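Local coordinates for GDP-perosamine synthase (Caulobacter crescentus, PDB 3BN1), which catalyses the pyridoxal-phosphate-dependent transfer of an amino group from L-glutamate to GDP-4-keto-6-deoxy-D-mannose, making GDP-perosamine for lipopolysaccharide O-antigen, at residues D22-C27 and Q238-L243; V133-Q138 and A160-G165; L211-G216 and N231-N236; E264-R269 and D360-I365. All coordinates share one frame; numbering follows the deposited sequence.

Interaction 1: residues D22-C27 and Q238-L243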
loop_
_atom_site.group_PDB
_atom_site.type_symbol
_atom_site.label_atom_id
_atom_site.label_comp_id
_atom_site.label_asym_id
_atom_site.label_seq_id
_atom_site.Cartn_x
_atom_site.Cartn_y
_atom_site.Cartn_z
ATOM N N ASP A 22 5.119 23.079 5.093
ATOM C CA ASP A 22 4.020 23.921 4.628
ATOM C C ASP A 22 2.893 23.155 3.916
ATOM O O ASP A 22 1.714 23.292 4.291
ATOM C CB ASP A 22 4.517 25.175 3.865
ATOM C CG ASP A 22 3.397 25.891 3.076
ATOM O OD1 ASP A 22 2.473 26.491 3.668
ATOM O OD2 ASP A 22 3.440 25.890 1.828
ATOM N N TYR A 23 3.228 22.373 2.891
ATOM C CA TYR A 23 2.219 21.653 2.128
ATOM C C TYR A 23 1.460 20.646 2.994
ATOM O O TYR A 23 0.227 20.550 2.959
ATOM C CB TYR A 23 2.874 20.977 0.930
ATOM C CG TYR A 23 3.422 21.894 -0.144
ATOM C CD1 TYR A 23 3.395 23.259 -0.005
ATOM C CD2 TYR A 23 4.009 21.392 -1.293
ATOM C CE1 TYR A 23 3.898 24.078 -1.009
ATOM C CE2 TYR A 23 4.546 22.178 -2.249
ATOM C CZ TYR A 23 4.452 23.544 -2.128
ATOM O OH TYR A 23 4.913 24.406 -3.101
ATOM N N VAL A 24 2.194 19.928 3.838
ATOM C CA VAL A 24 1.531 19.008 4.728
ATOM C C VAL A 24 0.558 19.697 5.678
ATOM O O VAL A 24 -0.602 19.276 5.840
ATOM C CB VAL A 24 2.578 18.176 5.501
ATOM C CG1 VAL A 24 1.824 17.462 6.609
ATOM C CG2 VAL A 24 3.206 17.164 4.483
ATOM N N LEU A 25 1.035 20.763 6.315
ATOM C CA LEU A 25 0.178 21.522 7.236
ATOM C C LEU A 25 -1.105 21.951 6.506
ATOM O O LEU A 25 -2.208 22.027 7.075
ATOM C CB LEU A 25 0.951 22.743 7.745
ATOM C CG LEU A 25 1.782 22.409 8.985
ATOM C CD1 LEU A 25 2.440 23.685 9.505
ATOM C CD2 LEU A 25 0.994 21.660 10.139
ATOM N N GLU A 26 -0.971 22.278 5.228
ATOM C CA GLU A 26 -2.165 22.662 4.469
ATOM C C GLU A 26 -3.132 21.494 4.379
ATOM O O GLU A 26 -4.363 21.683 4.473
ATOM C CB GLU A 26 -1.805 23.139 3.063
ATOM C CG GLU A 26 -3.052 23.542 2.259
ATOM C CD GLU A 26 -2.772 23.728 0.773
ATOM O OE1 GLU A 26 -1.690 24.299 0.466
ATOM O OE2 GLU A 26 -3.587 23.245 -0.056
ATOM N N CYS A 27 -2.596 20.282 4.195
ATOM C CA CYS A 27 -3.511 19.139 4.071
ATOM C C CYS A 27 -4.206 18.990 5.402
ATOM O O CYS A 27 -5.362 18.640 5.444
ATOM C CB CYS A 27 -2.841 17.786 3.775
ATOM S SG CYS A 27 -1.898 17.677 2.250
ATOM N N GLN A 238 1.277 12.417 1.455
ATOM C CA GLN A 238 2.489 11.919 0.806
ATOM C C GLN A 238 2.749 12.732 -0.470
ATOM O O GLN A 238 3.885 13.032 -0.793
ATOM C CB GLN A 238 2.346 10.431 0.399
ATOM C CG GLN A 238 2.235 9.431 1.573
ATOM C CD GLN A 238 1.445 8.169 1.208
ATOM O OE1 GLN A 238 0.300 8.041 1.598
ATOM N NE2 GLN A 238 2.047 7.272 0.449
ATOM N N ALA A 239 1.704 13.071 -1.221
ATOM C CA ALA A 239 1.929 13.826 -2.476
ATOM C C ALA A 239 2.430 15.240 -2.157
ATOM O O ALA A 239 3.189 15.861 -2.928
ATOM C CB ALA A 239 0.651 13.916 -3.354
ATOM N N ALA A 240 1.957 15.772 -1.036
ATOM C CA ALA A 240 2.377 17.116 -0.651
ATOM C C ALA A 240 3.893 17.096 -0.406
ATOM O O ALA A 240 4.640 17.892 -0.985
ATOM C CB ALA A 240 1.563 17.646 0.543
ATOM N N ILE A 241 4.368 16.123 0.363
ATOM C CA ILE A 241 5.797 16.007 0.611
ATOM C C ILE A 241 6.513 15.777 -0.714
ATOM O O ILE A 241 7.579 16.379 -1.051
ATOM C CB ILE A 241 6.148 14.859 1.597
ATOM C CG1 ILE A 241 5.473 15.099 2.975
ATOM C CG2 ILE A 241 7.733 14.792 1.678
ATOM C CD1 ILE A 241 5.587 13.978 4.056
ATOM N N GLY A 242 5.933 14.882 -1.497
ATOM C CA GLY A 242 6.555 14.637 -2.780
ATOM C C GLY A 242 6.723 15.875 -3.698
ATOM O O GLY A 242 7.644 16.010 -4.519
ATOM N N LEU A 243 5.737 16.730 -3.658
ATOM C CA LEU A 243 5.751 17.851 -4.550
ATOM C C LEU A 243 6.813 18.810 -4.071
ATOM O O LEU A 243 7.614 19.360 -4.853
ATOM C CB LEU A 243 4.353 18.473 -4.443
ATOM C CG LEU A 243 4.257 19.666 -5.401
ATOM C CD1 LEU A 243 4.703 19.356 -6.841
ATOM C CD2 LEU A 243 2.901 20.422 -5.362
#
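Y23 and A240 meet CB to CB at 3.6 Å where helices 20-30 and 236-247 run nearly antiparallel, their segment axes 158° apart in direction and only 8.3 Å apart in space. The pair illustrates how a small residue lets two helices approach closely: the methyl of A240 meets Y23 and, one turn later on helix 20-30, C27, whose SG lies 3.9 Å from A240 CB. With CG anti to its carbonyl carbon (chi1 -67°), Y23 sends its ring alongside the partner helix. One edge, at CD2, lies 3.6 Å from A240 O, and CE2 reaches CD2 of L243 at 3.9 Å, the two side chains crossing at about a right angle. On the flank, V24 CG2 presses against I241 CG1 at 3.4 Å, tighter than usual carbon contact. The CB of I241 points away from helix 20-30, but its ethyl branch lies beside the backbone N and is carried back to V24. F39 of helix 38-51 packs against Y23, C27 and A240, while V24 also touches V24 of the second subunit. The Y23 hydroxyl is hydrogen-bonded to N19, and R38 makes a cation-pi contact with the ring. No hydrogen bond joins the two segments, so this helix pair relies on apolar contact, with one carbon pair packed tightly and the polar partners of Y23 lying elsewhere.

Interaction 2: residues V133-Q138 and A160-G165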
loop_
_atom_site.group_PDB
_atom_site.type_symbol
_atom_site.label_atom_id
_atom_site.label_comp_id
_atom_site.label_asym_id
_atom_site.label_seq_id
_atom_site.Cartn_x
_atom_site.Cartn_y
_atom_site.Cartn_z
ATOM N N VAL A 133 16.752 -2.580 -14.340
ATOM C CA VAL A 133 16.738 -1.842 -13.100
ATOM C C VAL A 133 17.928 -0.876 -13.143
ATOM O O VAL A 133 19.067 -1.307 -13.328
ATOM C CB VAL A 133 16.866 -2.744 -11.877
ATOM C CG1 VAL A 133 16.944 -1.913 -10.596
ATOM C CG2 VAL A 133 15.767 -3.817 -11.874
ATOM N N HIS A 134 17.652 0.409 -12.885
ATOM C CA HIS A 134 18.712 1.435 -12.902
ATOM C C HIS A 134 19.345 1.537 -11.487
ATOM O O HIS A 134 19.014 2.389 -10.688
ATOM C CB HIS A 134 18.149 2.789 -13.431
ATOM C CG HIS A 134 17.295 2.674 -14.662
ATOM N ND1 HIS A 134 17.652 1.905 -15.750
ATOM C CD2 HIS A 134 16.175 3.346 -15.042
ATOM C CE1 HIS A 134 16.743 2.029 -16.703
ATOM N NE2 HIS A 134 15.846 2.921 -16.313
ATOM N N LEU A 135 20.283 0.638 -11.189
ATOM C CA LEU A 135 20.865 0.573 -9.862
ATOM C C LEU A 135 21.741 1.760 -9.482
ATOM O O LEU A 135 22.562 2.200 -10.290
ATOM C CB LEU A 135 21.703 -0.684 -9.812
ATOM C CG LEU A 135 20.989 -2.011 -9.611
ATOM C CD1 LEU A 135 22.086 -3.102 -9.361
ATOM C CD2 LEU A 135 19.992 -1.890 -8.447
ATOM N N TYR A 136 21.617 2.214 -8.232
ATOM C CA TYR A 136 22.461 3.294 -7.715
ATOM C C TYR A 136 22.281 4.676 -8.364
ATOM O O TYR A 136 22.894 5.683 -7.962
ATOM C CB TYR A 136 23.907 2.797 -7.644
ATOM C CG TYR A 136 23.890 1.509 -6.852
ATOM C CD1 TYR A 136 23.011 1.401 -5.765
ATOM C CD2 TYR A 136 24.529 0.383 -7.302
ATOM C CE1 TYR A 136 22.833 0.245 -5.090
ATOM C CE2 TYR A 136 24.422 -0.803 -6.585
ATOM C CZ TYR A 136 23.577 -0.851 -5.488
ATOM O OH TYR A 136 23.427 -1.998 -4.757
ATOM N N GLY A 137 21.363 4.736 -9.317
ATOM C CA GLY A 137 21.114 6.031 -9.953
ATOM C C GLY A 137 21.636 6.097 -11.369
ATOM O O GLY A 137 21.663 7.171 -11.991
ATOM N N GLN A 138 22.063 4.952 -11.885
ATOM C CA GLN A 138 22.614 4.910 -13.229
ATOM C C GLN A 138 21.665 4.124 -14.131
ATOM O O GLN A 138 21.423 2.931 -13.852
ATOM C CB GLN A 138 23.964 4.157 -13.205
ATOM C CG GLN A 138 24.653 4.068 -14.547
ATOM C CD GLN A 138 26.173 3.977 -14.490
ATOM O OE1 GLN A 138 26.845 4.666 -15.291
ATOM N NE2 GLN A 138 26.732 3.233 -13.517
ATOM N N ALA A 160 12.848 2.107 -12.065
ATOM C CA ALA A 160 13.697 3.300 -11.907
ATOM C C ALA A 160 13.731 3.803 -10.475
ATOM O O ALA A 160 13.980 4.997 -10.254
ATOM C CB ALA A 160 13.202 4.416 -12.831
ATOM N N ALA A 161 13.436 2.922 -9.515
ATOM C CA ALA A 161 13.388 3.290 -8.075
ATOM C C ALA A 161 14.547 4.113 -7.551
ATOM O O ALA A 161 14.381 4.873 -6.613
ATOM C CB ALA A 161 13.222 2.012 -7.134
ATOM N N GLU A 162 15.741 3.902 -8.087
ATOM C CA GLU A 162 16.895 4.584 -7.489
ATOM C C GLU A 162 17.449 5.671 -8.375
ATOM O O GLU A 162 18.555 6.162 -8.117
ATOM C CB GLU A 162 17.974 3.487 -7.325
ATOM C CG GLU A 162 17.368 2.250 -6.636
ATOM C CD GLU A 162 18.366 1.111 -6.429
ATOM O OE1 GLU A 162 19.532 1.218 -6.866
ATOM O OE2 GLU A 162 17.994 0.091 -5.785
ATOM N N ALA A 163 16.703 6.007 -9.429
ATOM C CA ALA A 163 17.259 6.882 -10.438
ATOM C C ALA A 163 16.414 8.070 -10.896
ATOM O O ALA A 163 16.493 8.521 -12.034
ATOM C CB ALA A 163 17.626 5.976 -11.651
ATOM N N VAL A 164 15.668 8.657 -9.983
ATOM C CA VAL A 164 14.908 9.848 -10.316
ATOM C C VAL A 164 15.945 10.899 -10.746
ATOM O O VAL A 164 16.980 11.121 -10.093
ATOM C CB VAL A 164 14.070 10.381 -9.129
ATOM C CG1 VAL A 164 14.974 10.706 -7.956
ATOM C CG2 VAL A 164 13.408 11.666 -9.583
ATOM N N GLY A 165 15.686 11.523 -11.885
ATOM C CA GLY A 165 16.612 12.541 -12.360
ATOM C C GLY A 165 17.681 12.092 -13.337
ATOM O O GLY A 165 18.359 12.940 -13.904
HETATM O O HOH W 1 16.456 1.682 -10.096
#
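The backbones of G137 and A163 come within 4.0 Å at their CA atoms, where loop 133-138, which makes an inverse gamma turn at H134, passes the type I beta turn of A160 to A163. G137 has a phi of 108°, at which a CB would collide with the preceding carbonyl; lacking one, it brings its CA to 3.2 Å from E162 O in a CA-H...O contact. E162 makes the largest contribution to the contact. Its chain is extended beyond CG and lies alongside L135 and Y136, pointing the same way. OE1 accepts the backbone N-H of Y136 at 2.7 Å in a nearly straight bond (168° at the hydrogen), met almost end-on along the carboxylate C-O direction. The same oxygen lies 3.5 Å from L135 CD2, and the carboxylate plane is turned 32° from the Y136 ring. A water accepts E162 N at 3.1 Å and donates a weak bond to H134 O at 2.7 Å. H134 itself packs its CB on the A163 methyl at 3.7 Å, while its ring nitrogens are engaged by E158 and by the backbone N of C140. E162 OE2 bonds O3 of the pyridoxal-phosphate-modified residue at position 188. One loop thus positions a cofactor-binding carboxylate on its neighbour, as expected at the carboxyl ends of parallel strands in a fold-type I aminotransferase.

Interaction 3: residues L211-G216 and N231-N236. With ACT (acetate ion), chain E.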
loop_
_atom_site.group_PDB
_atom_site.type_symbol
_atom_site.label_atom_id
_atom_site.label_comp_id
_atom_site.label_asym_id
_atom_site.label_seq_id
_atom_site.Cartn_x
_atom_site.Cartn_y
_atom_site.Cartn_z
ATOM N N LEU A 211 -7.397 2.631 -13.033
ATOM C CA LEU A 211 -8.515 1.738 -12.716
ATOM C C LEU A 211 -8.154 0.767 -11.567
ATOM O O LEU A 211 -8.887 0.635 -10.561
ATOM C CB LEU A 211 -8.909 0.927 -13.955
ATOM C CG LEU A 211 -10.167 0.070 -13.655
ATOM C CD1 LEU A 211 -11.410 0.843 -13.241
ATOM C CD2 LEU A 211 -10.434 -0.726 -14.916
ATOM N N LEU A 212 -7.037 0.070 -11.741
ATOM C CA LEU A 212 -6.566 -0.909 -10.712
ATOM C C LEU A 212 -6.137 -0.280 -9.406
ATOM O O LEU A 212 -6.380 -0.813 -8.333
ATOM C CB LEU A 212 -5.367 -1.679 -11.245
ATOM C CG LEU A 212 -5.690 -2.630 -12.412
ATOM C CD1 LEU A 212 -4.401 -2.956 -13.206
ATOM C CD2 LEU A 212 -6.345 -3.956 -11.861
ATOM N N ARG A 213 -5.496 0.863 -9.507
ATOM C CA ARG A 213 -5.014 1.582 -8.321
ATOM C C ARG A 213 -6.162 1.894 -7.381
ATOM O O ARG A 213 -6.014 1.813 -6.165
ATOM C CB ARG A 213 -4.354 2.895 -8.744
ATOM C CG ARG A 213 -3.779 3.649 -7.518
ATOM C CD ARG A 213 -3.161 4.975 -7.903
ATOM N NE ARG A 213 -4.159 5.877 -8.469
ATOM C CZ ARG A 213 -3.909 7.128 -8.886
ATOM N NH1 ARG A 213 -2.701 7.727 -8.794
ATOM N NH2 ARG A 213 -4.908 7.809 -9.427
ATOM N N GLY A 214 -7.281 2.297 -7.978
ATOM C CA GLY A 214 -8.482 2.731 -7.256
ATOM C C GLY A 214 -9.514 1.649 -7.027
ATOM O O GLY A 214 -10.719 1.860 -7.259
ATOM N N GLN A 215 -9.017 0.538 -6.469
ATOM C CA GLN A 215 -9.835 -0.612 -6.096
ATOM C C GLN A 215 -10.611 -1.179 -7.256
ATOM O O GLN A 215 -11.570 -1.881 -7.013
ATOM C CB GLN A 215 -10.779 -0.312 -4.953
ATOM C CG GLN A 215 -10.049 0.109 -3.653
ATOM C CD GLN A 215 -9.709 -1.047 -2.749
ATOM O OE1 GLN A 215 -9.476 -2.150 -3.243
ATOM N NE2 GLN A 215 -9.846 -0.862 -1.425
ATOM N N GLY A 216 -10.211 -0.932 -8.506
ATOM C CA GLY A 216 -10.966 -1.532 -9.629
ATOM C C GLY A 216 -12.385 -0.891 -9.830
ATOM O O GLY A 216 -13.215 -1.446 -10.553
ATOM N N ASN A 231 -5.688 -1.552 -3.496
ATOM C CA ASN A 231 -5.703 -0.248 -2.826
ATOM C C ASN A 231 -4.238 0.204 -2.807
ATOM O O ASN A 231 -3.476 -0.074 -1.870
ATOM C CB ASN A 231 -6.348 -0.150 -1.416
ATOM C CG ASN A 231 -6.280 1.272 -0.875
ATOM O OD1 ASN A 231 -5.650 2.159 -1.513
ATOM N ND2 ASN A 231 -6.833 1.498 0.335
ATOM N N TYR A 232 -3.867 0.876 -3.894
ATOM C CA TYR A 232 -2.490 1.288 -4.005
ATOM C C TYR A 232 -2.384 2.797 -4.162
ATOM O O TYR A 232 -1.446 3.270 -4.741
ATOM C CB TYR A 232 -1.849 0.602 -5.213
ATOM C CG TYR A 232 -1.546 -0.900 -5.065
ATOM C CD1 TYR A 232 -1.608 -1.546 -3.826
ATOM C CD2 TYR A 232 -1.289 -1.675 -6.200
ATOM C CE1 TYR A 232 -1.313 -2.919 -3.708
ATOM C CE2 TYR A 232 -0.953 -3.014 -6.101
ATOM C CZ TYR A 232 -0.941 -3.617 -4.850
ATOM O OH TYR A 232 -0.634 -4.939 -4.816
ATOM N N ARG A 233 -3.367 3.536 -3.679
ATOM C CA ARG A 233 -3.372 4.983 -3.863
ATOM C C ARG A 233 -2.434 5.693 -2.924
ATOM O O ARG A 233 -2.324 5.320 -1.769
ATOM C CB ARG A 233 -4.760 5.541 -3.540
ATOM C CG ARG A 233 -5.842 4.845 -4.317
ATOM C CD ARG A 233 -7.224 5.295 -3.806
ATOM N NE ARG A 233 -7.585 4.695 -2.505
ATOM C CZ ARG A 233 -8.695 3.984 -2.257
ATOM N NH1 ARG A 233 -9.612 3.805 -3.212
ATOM N NH2 ARG A 233 -8.950 3.511 -1.016
ATOM N N MET A 234 -1.893 6.817 -3.381
ATOM C CA MET A 234 -1.038 7.670 -2.551
ATOM C C MET A 234 -1.937 8.654 -1.758
ATOM O O MET A 234 -2.962 9.111 -2.296
ATOM C CB MET A 234 -0.123 8.540 -3.452
ATOM C CG MET A 234 0.886 9.307 -2.611
ATOM S SD MET A 234 2.010 10.265 -3.595
ATOM C CE MET A 234 3.255 8.998 -4.141
ATOM N N THR A 235 -1.573 8.995 -0.517
ATOM C CA THR A 235 -2.314 10.023 0.189
ATOM C C THR A 235 -1.925 11.448 -0.297
ATOM O O THR A 235 -0.837 11.678 -0.881
ATOM C CB THR A 235 -2.066 10.021 1.702
ATOM O OG1 THR A 235 -0.657 10.266 2.026
ATOM C CG2 THR A 235 -2.631 8.755 2.290
ATOM N N ASN A 236 -2.814 12.407 -0.034
ATOM C CA ASN A 236 -2.571 13.802 -0.387
ATOM C C ASN A 236 -1.400 14.288 0.455
ATOM O O ASN A 236 -0.657 15.166 0.017
ATOM C CB ASN A 236 -3.820 14.656 -0.080
ATOM C CG ASN A 236 -3.850 16.010 -0.838
ATOM O OD1 ASN A 236 -3.480 16.113 -2.013
ATOM N ND2 ASN A 236 -4.370 17.042 -0.164
HETATM C C ACT E . -11.915 2.352 -0.544
HETATM O O ACT E . -10.829 1.791 -0.212
HETATM O OXT ACT E . -12.053 2.946 -1.756
HETATM C CH3 ACT E . -13.093 2.323 0.391
#
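R213 and Y232 join two parts of the chain at the dimer interface beside the active site of the second subunit, whose pyridoxal-phosphate lysine is reached by N231 ND2. The joint is a single beta bridge between G214 and N231, placed where helix 203-213 ends. Y232 N donates to R213 O at 3.3 Å, almost straight (173°), in the carbonyl plane and on a lone pair. R213 CG, anti to its backbone N (chi1 -177°), lies 3.6 Å from Y232 O, and the guanidinium continues to a salt bridge with E44. Next to the bridge, Q215 crosses N231 obliquely, NE2 coming within 3.6 Å of N231 CB. R233 crosses Q215 at about a right angle, their flat ends 77° apart. An acetate, probably from the crystallisation liquor, meets the guanidinium edge: NH1 bonds OXT at 3.0 Å and NH2 bonds O at 2.7 Å. Q215 NE2 adds a second donor to that O at 3.1 Å. R233 NE pairs with E194 of the second subunit, and Q215 NE2 also meets T63 of that chain. Such polar residues lent across a dimer are typical of the composite active sites of fold-type I pyridoxal-phosphate enzymes.

Interaction 4: residues E264-R269 and D360-I365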
loop_
_atom_site.group_PDB
_atom_site.type_symbol
_atom_site.label_atom_id
_atom_site.label_comp_id
_atom_site.label_asym_id
_atom_site.label_seq_id
_atom_site.Cartn_x
_atom_site.Cartn_y
_atom_site.Cartn_z
ATOM N N GLU A 264 35.345 11.387 -5.493
ATOM C CA GLU A 264 36.179 11.200 -6.691
ATOM C C GLU A 264 37.566 11.738 -6.459
ATOM O O GLU A 264 38.546 11.153 -6.880
ATOM C CB GLU A 264 35.528 11.827 -7.932
ATOM C CG GLU A 264 34.553 10.868 -8.617
ATOM C CD GLU A 264 35.209 9.542 -9.014
ATOM O OE1 GLU A 264 36.285 9.612 -9.658
ATOM O OE2 GLU A 264 34.664 8.448 -8.681
ATOM N N GLN A 265 37.589 12.861 -5.753
ATOM C CA GLN A 265 38.822 13.542 -5.443
ATOM C C GLN A 265 39.597 12.858 -4.313
ATOM O O GLN A 265 40.814 12.652 -4.354
ATOM C CB GLN A 265 38.517 14.990 -5.038
ATOM C CG GLN A 265 39.767 15.840 -4.686
ATOM C CD GLN A 265 39.513 16.946 -3.653
ATOM O OE1 GLN A 265 38.473 17.613 -3.669
ATOM N NE2 GLN A 265 40.475 17.153 -2.758
ATOM N N LYS A 266 38.875 12.485 -3.275
ATOM C CA LYS A 266 39.588 11.959 -2.139
ATOM C C LYS A 266 39.934 10.487 -2.129
ATOM O O LYS A 266 40.822 10.055 -1.354
ATOM C CB LYS A 266 38.877 12.450 -0.868
ATOM C CG LYS A 266 38.424 13.893 -0.944
ATOM C CD LYS A 266 37.364 14.265 0.109
ATOM C CE LYS A 266 36.988 15.744 0.000
ATOM N NZ LYS A 266 37.757 16.452 1.029
ATOM N N LEU A 267 39.238 9.726 -2.984
ATOM C CA LEU A 267 39.368 8.274 -3.025
ATOM C C LEU A 267 40.738 7.809 -3.392
ATOM O O LEU A 267 41.076 6.659 -3.174
ATOM C CB LEU A 267 38.314 7.551 -3.883
ATOM C CG LEU A 267 37.000 7.118 -3.196
ATOM C CD1 LEU A 267 36.352 5.966 -3.940
ATOM C CD2 LEU A 267 37.090 6.795 -1.701
ATOM N N ALA A 268 41.519 8.723 -3.945
ATOM C CA ALA A 268 42.906 8.466 -4.312
ATOM C C ALA A 268 43.696 7.974 -3.083
ATOM O O ALA A 268 44.583 7.127 -3.157
ATOM C CB ALA A 268 43.502 9.799 -4.827
ATOM N N ARG A 269 43.369 8.528 -1.928
ATOM C CA ARG A 269 44.052 8.139 -0.715
ATOM C C ARG A 269 43.998 6.629 -0.434
ATOM O O ARG A 269 44.830 6.089 0.294
ATOM C CB ARG A 269 43.450 8.954 0.440
ATOM C CG ARG A 269 44.307 8.962 1.691
ATOM C CD ARG A 269 43.460 9.228 2.928
ATOM N NE ARG A 269 43.917 8.493 4.111
ATOM C CZ ARG A 269 43.638 8.843 5.369
ATOM N NH1 ARG A 269 42.910 9.932 5.618
ATOM N NH2 ARG A 269 44.085 8.110 6.386
ATOM N N ASP A 360 32.561 15.191 6.556
ATOM C CA ASP A 360 31.931 13.878 6.707
ATOM C C ASP A 360 32.612 12.907 5.746
ATOM O O ASP A 360 32.893 11.753 6.106
ATOM C CB ASP A 360 30.476 13.911 6.237
ATOM C CG ASP A 360 29.545 14.687 7.160
ATOM O OD1 ASP A 360 29.929 14.895 8.325
ATOM O OD2 ASP A 360 28.421 15.049 6.734
ATOM N N ILE A 361 32.801 13.384 4.506
ATOM C CA ILE A 361 33.395 12.566 3.479
ATOM C C ILE A 361 34.834 12.329 3.846
ATOM O O ILE A 361 35.324 11.204 3.764
ATOM C CB ILE A 361 33.221 13.076 2.041
ATOM C CG1 ILE A 361 31.727 13.290 1.701
ATOM C CG2 ILE A 361 34.037 12.201 1.078
ATOM C CD1 ILE A 361 30.769 12.150 2.247
ATOM N N ASP A 362 35.508 13.349 4.339
ATOM C CA ASP A 362 36.871 13.097 4.763
ATOM C C ASP A 362 36.940 11.913 5.775
ATOM O O ASP A 362 37.814 11.021 5.728
ATOM C CB ASP A 362 37.372 14.370 5.448
ATOM C CG ASP A 362 37.839 15.416 4.456
ATOM O OD1 ASP A 362 38.152 15.032 3.308
ATOM O OD2 ASP A 362 37.903 16.616 4.816
ATOM N N ARG A 363 35.996 11.943 6.694
ATOM C CA ARG A 363 35.857 10.968 7.783
ATOM C C ARG A 363 35.610 9.566 7.247
ATOM O O ARG A 363 36.262 8.613 7.653
ATOM C CB ARG A 363 34.671 11.399 8.643
ATOM C CG ARG A 363 34.550 10.564 9.888
ATOM C CD ARG A 363 33.653 11.223 10.964
ATOM N NE ARG A 363 33.159 10.197 11.884
ATOM C CZ ARG A 363 31.942 10.159 12.419
ATOM N NH1 ARG A 363 31.048 11.128 12.187
ATOM N NH2 ARG A 363 31.642 9.173 13.251
ATOM N N VAL A 364 34.714 9.436 6.282
ATOM C CA VAL A 364 34.453 8.125 5.698
ATOM C C VAL A 364 35.747 7.609 5.052
ATOM O O VAL A 364 36.153 6.454 5.146
ATOM C CB VAL A 364 33.411 8.356 4.563
ATOM C CG1 VAL A 364 33.159 7.079 3.735
ATOM C CG2 VAL A 364 32.140 8.754 5.175
ATOM N N ILE A 365 36.426 8.483 4.319
ATOM C CA ILE A 365 37.615 7.985 3.678
ATOM C C ILE A 365 38.731 7.575 4.648
ATOM O O ILE A 365 39.470 6.634 4.386
ATOM C CB ILE A 365 38.152 8.988 2.676
ATOM C CG1 ILE A 365 37.270 8.867 1.412
ATOM C CG2 ILE A 365 39.669 8.683 2.398
ATOM C CD1 ILE A 365 37.087 10.149 0.687
#
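K266 and I365 meet first near the root of the lysine, where K266 CB lies 3.3 Å from I365 CD1, closer than carbons usually pack. From CB the chain runs extended through CG to CD, which passes 4.0 Å from I361 CG2 and 3.4 Å from D362 OD1. CE follows at 3.6 Å from D362 OD1, and a bend in the last torsion (chi4 -99°) then brings NZ to the same OD1 at 2.7 Å. This salt bridge arrives on the syn side of the carboxylate, 28° out of its plane, and NZ has a second anionic partner in E358. I365 is the hub on helix 358-371. Its CG1 touches L267 CD2 at 3.7 Å, while CG2, on the other branch, meets R269 CD at 3.9 Å. R269 thus lends its aliphatic stem to the contact, and its guanidinium goes on to a salt bridge with D369. L267 and R269 lie in a 3-10 segment, 267-269. W262 and Y263 pack against I361 from the same helix as K266. The chemistry is amphipathic: the aliphatic stems of K266 and R269, with L267, pack on I365, and the cationic tips, each matched to aspartate or glutamate, probably add electrostatic stability at the partly exposed margin.

Overall arrangement
The four contacts grade from apolar packing to charge pairing. Interactions 1 and 2 are buried, but the first is apolar helix packing while the second, about 5 Å from the chain's centre, uses a carboxylate, a water and backbone groups beside the cofactor. Interactions 1 and 3 touch each other, through C27 with N236 and A239 with M234, as 231-236 runs directly into helix 236-247. Both also reach the second subunit. Interaction 4 lies across the chain's centre from interaction 3, about 44 Å away between centres. Both are partly buried and rich in charge, yet interaction 3 sends R233 to a glutamate of the second subunit while R213 pairs within its own chain; interaction 4 keeps its salt bridges within one chain.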